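In2-1 family protein, glutathione transferase lambda3 (Populus trichocarpa, PDB 4PQI) binds glutathione in a thioredoxin-like domain and probably acts as a thiol transferase, working as a monomer of the plant-specific Lambda class of glutathione transferases. Local coordinates at residues Thr40-Gln45 with Ile183-Arg188; Lys54-Glu59 with Ser106-Pro111. All coordinates share one frame; numbering follows the deposited sequence.

Contact 1 of 2, residues Thr40-Gln45 with Ile183-Arg188; sequences TCPFAQ and IPFVER. With GSH (glutathione), chain B.
The Pro42 ring is the bump and Pro184, Phe185 and Arg188 the hollow at this interdomain seam of the glutathione transferase fold, where the first helix of the thioredoxin-like domain (42-54) meets helix 177-197 of the all-helical domain. Pro42 CB lies over one face of the Phe185 ring, 3.9 Å from its centroid, and also over one face of the Arg188 guanidinium, so the proline is wedged between two flat groups. Pro184 CB packs on Pro42 CB at 3.7 Å and against Gln45 OE1. Phe185 sends its CZ over the centre of the Phe43 ring in a T-shaped stack, centroids 4.8 Å apart and planes at 67°. The opposite face of Phe43 is covered by CB1 of the bound glutathione.

On the polar side Gln45, its CG anti to the backbone N (chi1 -171°) and its chain extended, reaches past Pro42 to Arg188. Arg188 NH1 donates to Gln45 OE1 at 2.7 Å, in the plane of that amide's carbonyl, and to Pro184 O, tilted from that carbonyl's plane; both acceptors lie in the guanidinium plane. NH2 bonds to Thr40 O from above its carbonyl plane. These bonds fix the rotation of a buried guanidinium; an alanine in place of Arg188 would probably leave Thr40 O and Gln45 OE1 without these donors and open a gap over one side of Pro42. Gln45 NE2 turns to Glu187 OE1, 3.1 Å away on its syn lone pair, and to Thr224 OG1; the carboxylate is further held by Tyr221 OH and Thr226 N. Cys41, of the glutathione pocket, is the N-cap: its SG accepts from Ala44 N at 3.3 Å. A water at the guanidinium edge, in its plane, donates to Thr40 O and accepts from Arg188 NE at 2.9 Å.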
ATOM      1  N   THR A  40      -8.740   1.576  -5.689  1.00 41.06           N
ATOM      2  CA  THR A  40      -7.674   1.094  -6.566  1.00 43.77           C
ATOM      3  C   THR A  40      -6.377   1.891  -6.405  1.00 42.67           C
ATOM      4  O   THR A  40      -5.424   1.664  -7.145  1.00 38.44           O
ATOM      5  CB  THR A  40      -8.093   1.136  -8.051  1.00 43.83           C
ATOM      6  OG1 THR A  40      -8.455   2.478  -8.401  1.00 40.22           O
ATOM      7  CG2 THR A  40      -9.280   0.194  -8.316  1.00 46.81           C
ATOM      8  N   CYS A  41      -6.348   2.839  -5.466  1.00 46.33           N
ATOM      9  CA  CYS A  41      -5.149   3.647  -5.274  1.00 34.41           C
ATOM     10  C   CYS A  41      -4.159   2.871  -4.408  1.00 32.56           C
ATOM     11  O   CYS A  41      -4.514   2.460  -3.290  1.00 35.37           O
ATOM     12  CB  CYS A  41      -5.488   4.979  -4.603  1.00 40.80           C
ATOM     13  SG  CYS A  41      -4.045   5.867  -3.942  1.00 40.68           S
ATOM     14  N   PRO A  42      -2.936   2.662  -4.925  1.00 47.11           N
ATOM     15  CA  PRO A  42      -1.912   1.883  -4.215  1.00 42.18           C
ATOM     16  C   PRO A  42      -1.354   2.618  -2.987  1.00 36.00           C
ATOM     17  O   PRO A  42      -0.935   1.952  -2.033  1.00 33.85           O
ATOM     18  CB  PRO A  42      -0.828   1.643  -5.286  1.00 38.38           C
ATOM     19  CG  PRO A  42      -1.002   2.751  -6.259  1.00 38.64           C
ATOM     20  CD  PRO A  42      -2.471   3.113  -6.253  1.00 44.16           C
ATOM     21  N   PHE A  43      -1.366   3.953  -2.985  1.00 36.07           N
ATOM     22  CA  PHE A  43      -0.905   4.681  -1.795  1.00 38.10           C
ATOM     23  C   PHE A  43      -1.909   4.479  -0.662  1.00 36.65           C
ATOM     24  O   PHE A  43      -1.525   4.186   0.475  1.00 34.71           O
ATOM     25  CB  PHE A  43      -0.707   6.171  -2.073  1.00 38.73           C
ATOM     26  CG  PHE A  43       0.388   6.464  -3.064  1.00 35.96           C
ATOM     27  CD1 PHE A  43       1.716   6.507  -2.659  1.00 38.31           C
ATOM     28  CD2 PHE A  43       0.084   6.701  -4.403  1.00 35.56           C
ATOM     29  CE1 PHE A  43       2.730   6.777  -3.576  1.00 40.51           C
ATOM     30  CE2 PHE A  43       1.085   6.971  -5.318  1.00 36.93           C
ATOM     31  CZ  PHE A  43       2.415   7.005  -4.905  1.00 41.20           C
ATOM     32  N   ALA A  44      -3.193   4.623  -0.988  1.00 32.84           N
ATOM     33  CA  ALA A  44      -4.257   4.350  -0.027  1.00 35.53           C
ATOM     34  C   ALA A  44      -4.277   2.875   0.401  1.00 35.86           C
ATOM     35  O   ALA A  44      -4.559   2.557   1.557  1.00 31.70           O
ATOM     36  CB  ALA A  44      -5.608   4.752  -0.613  1.00 34.67           C
ATOM     37  N   GLN A  45      -3.979   1.974  -0.532  1.00 35.03           N
ATOM     38  CA  GLN A  45      -3.959   0.559  -0.198  1.00 35.78           C
ATOM     39  C   GLN A  45      -3.017   0.271   0.964  1.00 35.76           C
ATOM     40  O   GLN A  45      -3.338  -0.553   1.813  1.00 34.81           O
ATOM     41  CB  GLN A  45      -3.573  -0.292  -1.402  1.00 33.18           C
ATOM     42  CG  GLN A  45      -3.743  -1.785  -1.154  1.00 35.55           C
ATOM     43  CD  GLN A  45      -3.384  -2.602  -2.362  1.00 39.98           C
ATOM     44  OE1 GLN A  45      -2.899  -2.062  -3.364  1.00 43.56           O
ATOM     45  NE2 GLN A  45      -3.645  -3.908  -2.300  1.00 36.51           N
ATOM     46  N   ILE A 183       4.234  -3.657  -1.251  1.00 35.60           N
ATOM     47  CA  ILE A 183       3.373  -4.624  -1.931  1.00 38.59           C
ATOM     48  C   ILE A 183       2.336  -4.042  -2.911  1.00 41.52           C
ATOM     49  O   ILE A 183       2.112  -4.636  -3.959  1.00 40.04           O
ATOM     50  CB  ILE A 183       2.738  -5.690  -0.952  1.00 37.06           C
ATOM     51  CG1 ILE A 183       2.150  -6.870  -1.730  1.00 37.63           C
ATOM     52  CG2 ILE A 183       1.629  -5.088  -0.095  1.00 40.50           C
ATOM     53  CD1 ILE A 183       3.144  -7.662  -2.550  1.00 40.68           C
ATOM     54  N   PRO A 184       1.712  -2.877  -2.602  1.00 44.16           N
ATOM     55  CA  PRO A 184       0.728  -2.427  -3.601  1.00 40.83           C
ATOM     56  C   PRO A 184       1.358  -2.108  -4.954  1.00 38.18           C
ATOM     57  O   PRO A 184       0.721  -2.266  -6.010  1.00 39.89           O
ATOM     58  CB  PRO A 184       0.166  -1.135  -2.986  1.00 40.27           C
ATOM     59  CG  PRO A 184       0.420  -1.272  -1.518  1.00 43.82           C
ATOM     60  CD  PRO A 184       1.746  -1.972  -1.439  1.00 42.92           C
ATOM     61  N   PHE A 185       2.610  -1.675  -4.929  1.00 34.04           N
ATOM     62  CA  PHE A 185       3.280  -1.271  -6.160  1.00 37.36           C
ATOM     63  C   PHE A 185       3.872  -2.487  -6.870  1.00 40.30           C
ATOM     64  O   PHE A 185       3.752  -2.628  -8.099  1.00 40.27           O
ATOM     65  CB  PHE A 185       4.300  -0.160  -5.872  1.00 36.65           C
ATOM     66  CG  PHE A 185       3.652   1.127  -5.429  1.00 36.29           C
ATOM     67  CD1 PHE A 185       3.161   2.032  -6.369  1.00 34.24           C
ATOM     68  CD2 PHE A 185       3.473   1.404  -4.077  1.00 37.80           C
ATOM     69  CE1 PHE A 185       2.521   3.209  -5.960  1.00 37.96           C
ATOM     70  CE2 PHE A 185       2.838   2.573  -3.664  1.00 37.50           C
ATOM     71  CZ  PHE A 185       2.367   3.478  -4.605  1.00 37.46           C
ATOM     72  N   VAL A 186       4.458  -3.396  -6.093  1.00 41.44           N
ATOM     73  CA  VAL A 186       4.966  -4.639  -6.654  1.00 37.74           C
ATOM     74  C   VAL A 186       3.821  -5.447  -7.266  1.00 41.38           C
ATOM     75  O   VAL A 186       3.965  -5.980  -8.364  1.00 45.23           O
ATOM     76  CB  VAL A 186       5.748  -5.477  -5.610  1.00 38.43           C
ATOM     77  CG1 VAL A 186       6.070  -6.892  -6.176  1.00 40.99           C
ATOM     78  CG2 VAL A 186       7.019  -4.755  -5.188  1.00 36.15           C
ATOM     79  N   GLU A 187       2.687  -5.509  -6.562  1.00 44.47           N
ATOM     80  CA  GLU A 187       1.457  -6.144  -7.059  1.00 46.15           C
ATOM     81  C   GLU A 187       1.099  -5.663  -8.470  1.00 44.90           C
ATOM     82  O   GLU A 187       0.939  -6.465  -9.404  1.00 44.45           O
ATOM     83  CB  GLU A 187       0.286  -5.858  -6.091  1.00 50.11           C
ATOM     84  CG  GLU A 187      -1.131  -6.148  -6.632  1.00 56.59           C
ATOM     85  CD  GLU A 187      -2.273  -5.645  -5.709  1.00 60.70           C
ATOM     86  OE1 GLU A 187      -2.032  -5.349  -4.506  1.00 51.47           O
ATOM     87  OE2 GLU A 187      -3.425  -5.556  -6.201  1.00 61.87           O
ATOM     88  N   ARG A 188       0.982  -4.351  -8.628  1.00 42.77           N
ATOM     89  CA  ARG A 188       0.564  -3.774  -9.902  1.00 44.92           C
ATOM     90  C   ARG A 188       1.658  -3.895 -10.963  1.00 44.71           C
ATOM     91  O   ARG A 188       1.382  -4.228 -12.105  1.00 45.17           O
ATOM     92  CB  ARG A 188       0.153  -2.315  -9.712  1.00 41.08           C
ATOM     93  CG  ARG A 188      -1.100  -2.167  -8.885  1.00 40.71           C
ATOM     94  CD  ARG A 188      -1.247  -0.757  -8.342  1.00 43.07           C
ATOM     95  NE  ARG A 188      -2.550  -0.563  -7.714  1.00 45.51           N
ATOM     96  CZ  ARG A 188      -2.885  -1.075  -6.534  1.00 47.28           C
ATOM     97  NH1 ARG A 188      -2.011  -1.816  -5.862  1.00 44.60           N
ATOM     98  NH2 ARG A 188      -4.093  -0.852  -6.030  1.00 45.78           N
TER
HETATM   99  N1  GSH B 301       2.490  10.959  -1.751  0.62 37.19           N
HETATM  100  CA1 GSH B 301       1.071  10.673  -1.591  0.62 37.55           C
HETATM  101  C1  GSH B 301       0.879   9.565  -0.586  0.62 37.41           C
HETATM  102  O11 GSH B 301      -0.090   9.550   0.205  0.62 37.92           O
HETATM  103  O12 GSH B 301       1.709   8.640  -0.509  0.62 36.87           O
HETATM  104  CB1 GSH B 301       0.480  10.306  -2.950  0.62 36.86           C
HETATM  105  CG1 GSH B 301      -0.980   9.872  -2.871  0.62 36.34           C
HETATM  106  CD1 GSH B 301      -1.570   9.925  -4.265  0.62 37.66           C
HETATM  107  OE1 GSH B 301      -0.826  10.470  -5.319  0.62 38.32           O
HETATM  108  N2  GSH B 301      -2.789   9.442  -4.487  0.62 38.91           N
HETATM  109  CA2 GSH B 301      -3.338   9.539  -5.831  0.62 38.68           C
HETATM  110  C2  GSH B 301      -4.303  10.686  -5.941  0.62 38.42           C
HETATM  111  O2  GSH B 301      -5.096  11.059  -4.845  0.62 34.94           O
HETATM  112  CB2 GSH B 301      -4.043   8.240  -6.206  0.62 39.97           C
HETATM  113  SG2 GSH B 301      -2.892   7.001  -6.845  0.62 45.19           S
HETATM  114  N3  GSH B 301      -4.384  11.308  -7.106  0.62 40.98           N
HETATM  115  CA3 GSH B 301      -5.562  12.084  -7.444  0.62 43.77           C
HETATM  116  C3  GSH B 301      -5.173  13.515  -7.717  0.62 45.95           C
HETATM  117  O31 GSH B 301      -6.050  14.375  -7.981  0.62 46.90           O
HETATM  118  O32 GSH B 301      -3.963  13.849  -7.676  0.62 45.13           O
HETATM  119  O   HOH W   1      -4.088   1.111  -9.528  1.00 42.91           O

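Contact 2 of 2, residues Lys54-Glu59 with Ser106-Pro111. With CA (calcium ion), chain E.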
ATOM      1  N   LYS A  54      -4.145  -4.572  11.849  1.00 41.95           N
ATOM      2  CA  LYS A  54      -4.180  -4.202  13.262  1.00 41.82           C
ATOM      3  C   LYS A  54      -5.562  -4.409  13.903  1.00 42.85           C
ATOM      4  O   LYS A  54      -5.713  -4.323  15.129  1.00 45.75           O
ATOM      5  CB  LYS A  54      -3.655  -2.771  13.468  1.00 40.33           C
ATOM      6  CG  LYS A  54      -2.227  -2.555  12.972  1.00 42.96           C
ATOM      7  CD  LYS A  54      -1.652  -1.181  13.384  1.00 39.98           C
ATOM      8  CE  LYS A  54      -1.576  -1.023  14.895  1.00 40.72           C
ATOM      9  NZ  LYS A  54      -0.309  -1.575  15.468  1.00 42.23           N
ATOM     10  N   GLY A  55      -6.554  -4.718  13.072  1.00 40.12           N
ATOM     11  CA  GLY A  55      -7.902  -4.993  13.536  1.00 42.28           C
ATOM     12  C   GLY A  55      -8.665  -3.712  13.774  1.00 43.50           C
ATOM     13  O   GLY A  55      -9.500  -3.651  14.668  1.00 44.06           O
ATOM     14  N   LEU A  56      -8.369  -2.686  12.981  1.00 43.21           N
ATOM     15  CA  LEU A  56      -8.988  -1.367  13.161  1.00 45.23           C
ATOM     16  C   LEU A  56     -10.132  -1.062  12.181  1.00 45.90           C
ATOM     17  O   LEU A  56     -10.419   0.099  11.898  1.00 44.33           O
ATOM     18  CB  LEU A  56      -7.928  -0.268  13.070  1.00 42.23           C
ATOM     19  CG  LEU A  56      -6.737  -0.410  14.022  1.00 42.61           C
ATOM     20  CD1 LEU A  56      -5.614   0.579  13.683  1.00 43.41           C
ATOM     21  CD2 LEU A  56      -7.191  -0.233  15.463  1.00 44.08           C
ATOM     22  N   GLN A  57     -10.799  -2.095  11.683  1.00 48.43           N
ATOM     23  CA  GLN A  57     -11.838  -1.899  10.672  1.00 48.32           C
ATOM     24  C   GLN A  57     -13.081  -1.176  11.194  1.00 48.71           C
ATOM     25  O   GLN A  57     -13.630  -0.308  10.507  1.00 45.34           O
ATOM     26  CB  GLN A  57     -12.210  -3.223  10.023  1.00 49.77           C
ATOM     27  CG  GLN A  57     -11.062  -3.831   9.225  1.00 48.18           C
ATOM     28  CD  GLN A  57     -11.270  -5.312   8.965  1.00 50.96           C
ATOM     29  OE1 GLN A  57     -10.936  -6.144   9.801  1.00 55.35           O
ATOM     30  NE2 GLN A  57     -11.846  -5.643   7.812  1.00 48.33           N
ATOM     31  N   ASP A  58     -13.513  -1.503  12.410  1.00 51.98           N
ATOM     32  CA  ASP A  58     -14.652  -0.802  12.982  1.00 54.64           C
ATOM     33  C   ASP A  58     -14.282   0.605  13.427  1.00 51.14           C
ATOM     34  O   ASP A  58     -15.099   1.519  13.330  1.00 52.24           O
ATOM     35  CB  ASP A  58     -15.271  -1.570  14.149  1.00 64.57           C
ATOM     36  CG  ASP A  58     -16.671  -1.084  14.466  1.00 78.33           C
ATOM     37  OD1 ASP A  58     -17.621  -1.549  13.796  1.00 84.96           O
ATOM     38  OD2 ASP A  58     -16.822  -0.218  15.356  1.00 81.07           O
ATOM     39  N   GLU A  59     -13.055   0.763  13.920  1.00 44.81           N
ATOM     40  CA  GLU A  59     -12.545   2.060  14.373  1.00 45.09           C
ATOM     41  C   GLU A  59     -12.397   3.087  13.248  1.00 44.68           C
ATOM     42  O   GLU A  59     -12.720   4.271  13.417  1.00 47.17           O
ATOM     43  CB  GLU A  59     -11.185   1.883  15.067  1.00 46.33           C
ATOM     44  CG  GLU A  59     -11.236   1.192  16.425  1.00 52.79           C
ATOM     45  CD  GLU A  59     -11.327  -0.324  16.324  1.00 54.06           C
ATOM     46  OE1 GLU A  59     -11.319  -0.851  15.189  1.00 47.73           O
ATOM     47  OE2 GLU A  59     -11.395  -0.985  17.384  1.00 58.57           O
ATOM     48  N   SER A 106       2.021   3.669  15.635  1.00 43.54           N
ATOM     49  CA  SER A 106       2.496   4.301  16.870  1.00 48.56           C
ATOM     50  C   SER A 106       1.377   4.654  17.864  1.00 50.25           C
ATOM     51  O   SER A 106       1.611   4.725  19.077  1.00 52.88           O
ATOM     52  CB  SER A 106       3.308   5.561  16.557  1.00 48.47           C
ATOM     53  OG  SER A 106       2.490   6.520  15.903  1.00 48.77           O
ATOM     54  N   ASN A 107       0.164   4.857  17.360  1.00 47.86           N
ATOM     55  CA  ASN A 107      -0.877   5.490  18.165  1.00 48.47           C
ATOM     56  C   ASN A 107      -2.221   4.766  18.252  1.00 47.63           C
ATOM     57  O   ASN A 107      -3.146   5.265  18.881  1.00 45.05           O
ATOM     58  CB  ASN A 107      -1.108   6.917  17.669  1.00 50.53           C
ATOM     59  CG  ASN A 107       0.008   7.852  18.073  1.00 54.08           C
ATOM     60  OD1 ASN A 107       1.138   7.731  17.599  1.00 53.52           O
ATOM     61  ND2 ASN A 107      -0.302   8.790  18.956  1.00 54.22           N
ATOM     62  N   PHE A 108      -2.333   3.602  17.621  1.00 45.39           N
ATOM     63  CA  PHE A 108      -3.591   2.860  17.637  1.00 43.66           C
ATOM     64  C   PHE A 108      -3.375   1.469  18.217  1.00 47.83           C
ATOM     65  O   PHE A 108      -2.237   0.981  18.311  1.00 45.00           O
ATOM     66  CB  PHE A 108      -4.185   2.756  16.226  1.00 37.89           C
ATOM     67  CG  PHE A 108      -4.773   4.044  15.709  1.00 40.01           C
ATOM     68  CD1 PHE A 108      -6.135   4.144  15.450  1.00 41.88           C
ATOM     69  CD2 PHE A 108      -3.968   5.156  15.474  1.00 38.63           C
ATOM     70  CE1 PHE A 108      -6.679   5.325  14.965  1.00 43.73           C
ATOM     71  CE2 PHE A 108      -4.506   6.347  14.988  1.00 40.19           C
ATOM     72  CZ  PHE A 108      -5.865   6.430  14.732  1.00 42.50           C
ATOM     73  N   GLU A 109      -4.465   0.824  18.605  1.00 47.31           N
ATOM     74  CA  GLU A 109      -4.364  -0.529  19.147  1.00 52.01           C
ATOM     75  C   GLU A 109      -4.094  -1.544  18.046  1.00 48.55           C
ATOM     76  O   GLU A 109      -4.247  -1.242  16.868  1.00 46.64           O
ATOM     77  CB  GLU A 109      -5.643  -0.907  19.886  1.00 58.17           C
ATOM     78  CG  GLU A 109      -6.026   0.073  20.973  1.00 67.85           C
ATOM     79  CD  GLU A 109      -7.177  -0.421  21.819  1.00 75.21           C
ATOM     80  OE1 GLU A 109      -7.098  -0.294  23.063  1.00 75.35           O
ATOM     81  OE2 GLU A 109      -8.162  -0.935  21.236  1.00 78.39           O
ATOM     82  N   GLY A 110      -3.704  -2.752  18.440  1.00 50.75           N
ATOM     83  CA  GLY A 110      -3.533  -3.844  17.502  1.00 50.08           C
ATOM     84  C   GLY A 110      -2.119  -4.388  17.543  1.00 49.38           C
ATOM     85  O   GLY A 110      -1.242  -3.759  18.132  1.00 48.44           O
ATOM     86  N   PRO A 111      -1.896  -5.560  16.916  1.00 50.25           N
ATOM     87  CA  PRO A 111      -0.585  -6.207  16.807  1.00 50.60           C
ATOM     88  C   PRO A 111       0.443  -5.327  16.120  1.00 51.41           C
ATOM     89  O   PRO A 111       0.101  -4.485  15.288  1.00 48.09           O
ATOM     90  CB  PRO A 111      -0.867  -7.429  15.927  1.00 50.56           C
ATOM     91  CG  PRO A 111      -2.121  -7.101  15.200  1.00 48.37           C
ATOM     92  CD  PRO A 111      -2.931  -6.327  16.204  1.00 48.89           C
TER
HETATM   93 CA    CA E 304     -11.203  -3.138  16.263  1.00 49.97          CA
HETATM   94  O   HOH W   2     -12.405  -3.537  14.334  1.00 45.85           O
HETATM   95  O   HOH W   3     -13.739  -3.007  17.045  1.00 49.54           O
HETATM   96  O   HOH W   4     -10.986  -5.535  16.940  1.00 50.04           O
HETATM   97  O   HOH W   5      -9.345  -2.814  17.915  1.00 57.16           O
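Lys54 NZ is gripped by two groups: it donates to Pro111 O at 2.9 Å, from above that carbonyl's plane, and forms a salt bridge with Glu105 in helix 97-107. The bend of the lysine chain at chi3 (62°) sets Lys54 CE 3.3 Å from Glu109 O, and a second bend at chi4 (86°) turns NZ to Pro111 O. The carbonyl of Lys54 meets the loop 108-111 directly: Gly110 CA lies 3.3 Å from Lys54 O in a CA-H...O contact, a spot where any side chain at Gly110 would collide with that oxygen. Farther along, Leu56 CD1 abuts Phe108 CB at 3.6 Å, and Leu56 CD2 rests against Glu109 O; the Phe108 ring also meets His89.

The contact thus joins the C-terminal end of helix 42-54, closed by a Schellman motif with Gly55 at positive phi, to the loop that follows helix 97-107. Beside it, on the 54-59 segment, a calcium ion is held by Gly55 O at 2.4 Å, by both carboxylate oxygens of Glu59 and by four waters. One of these waters also accepts from Asp58 N, tying the metal shell to the backbone. The ion would probably ease the like-charge repulsion between Glu59 and the nearby Glu109, while the lysine ammonium is likely to be balanced by Glu105.

How the contacts relate
Helix 42-54 ties the two contacts together: contact 1 uses its first turn and contact 2 its C-terminal end and the loop beyond. Their centres are 20 Å apart and their nearest atoms about 11 Å, so they do not touch. Along the chain the order is 40-45, 54-59, 106-111, 183-188, which places both segments of contact 2 between those of contact 1. Contact 2 stays within the thioredoxin-like half, joining helices 42-54 and 97-107 at their C-terminal ends. Contact 1 instead spans the two domains beside the glutathione pocket. One helix therefore meets glutathione and the helical domain at its start, and a calcium-binding loop at its end.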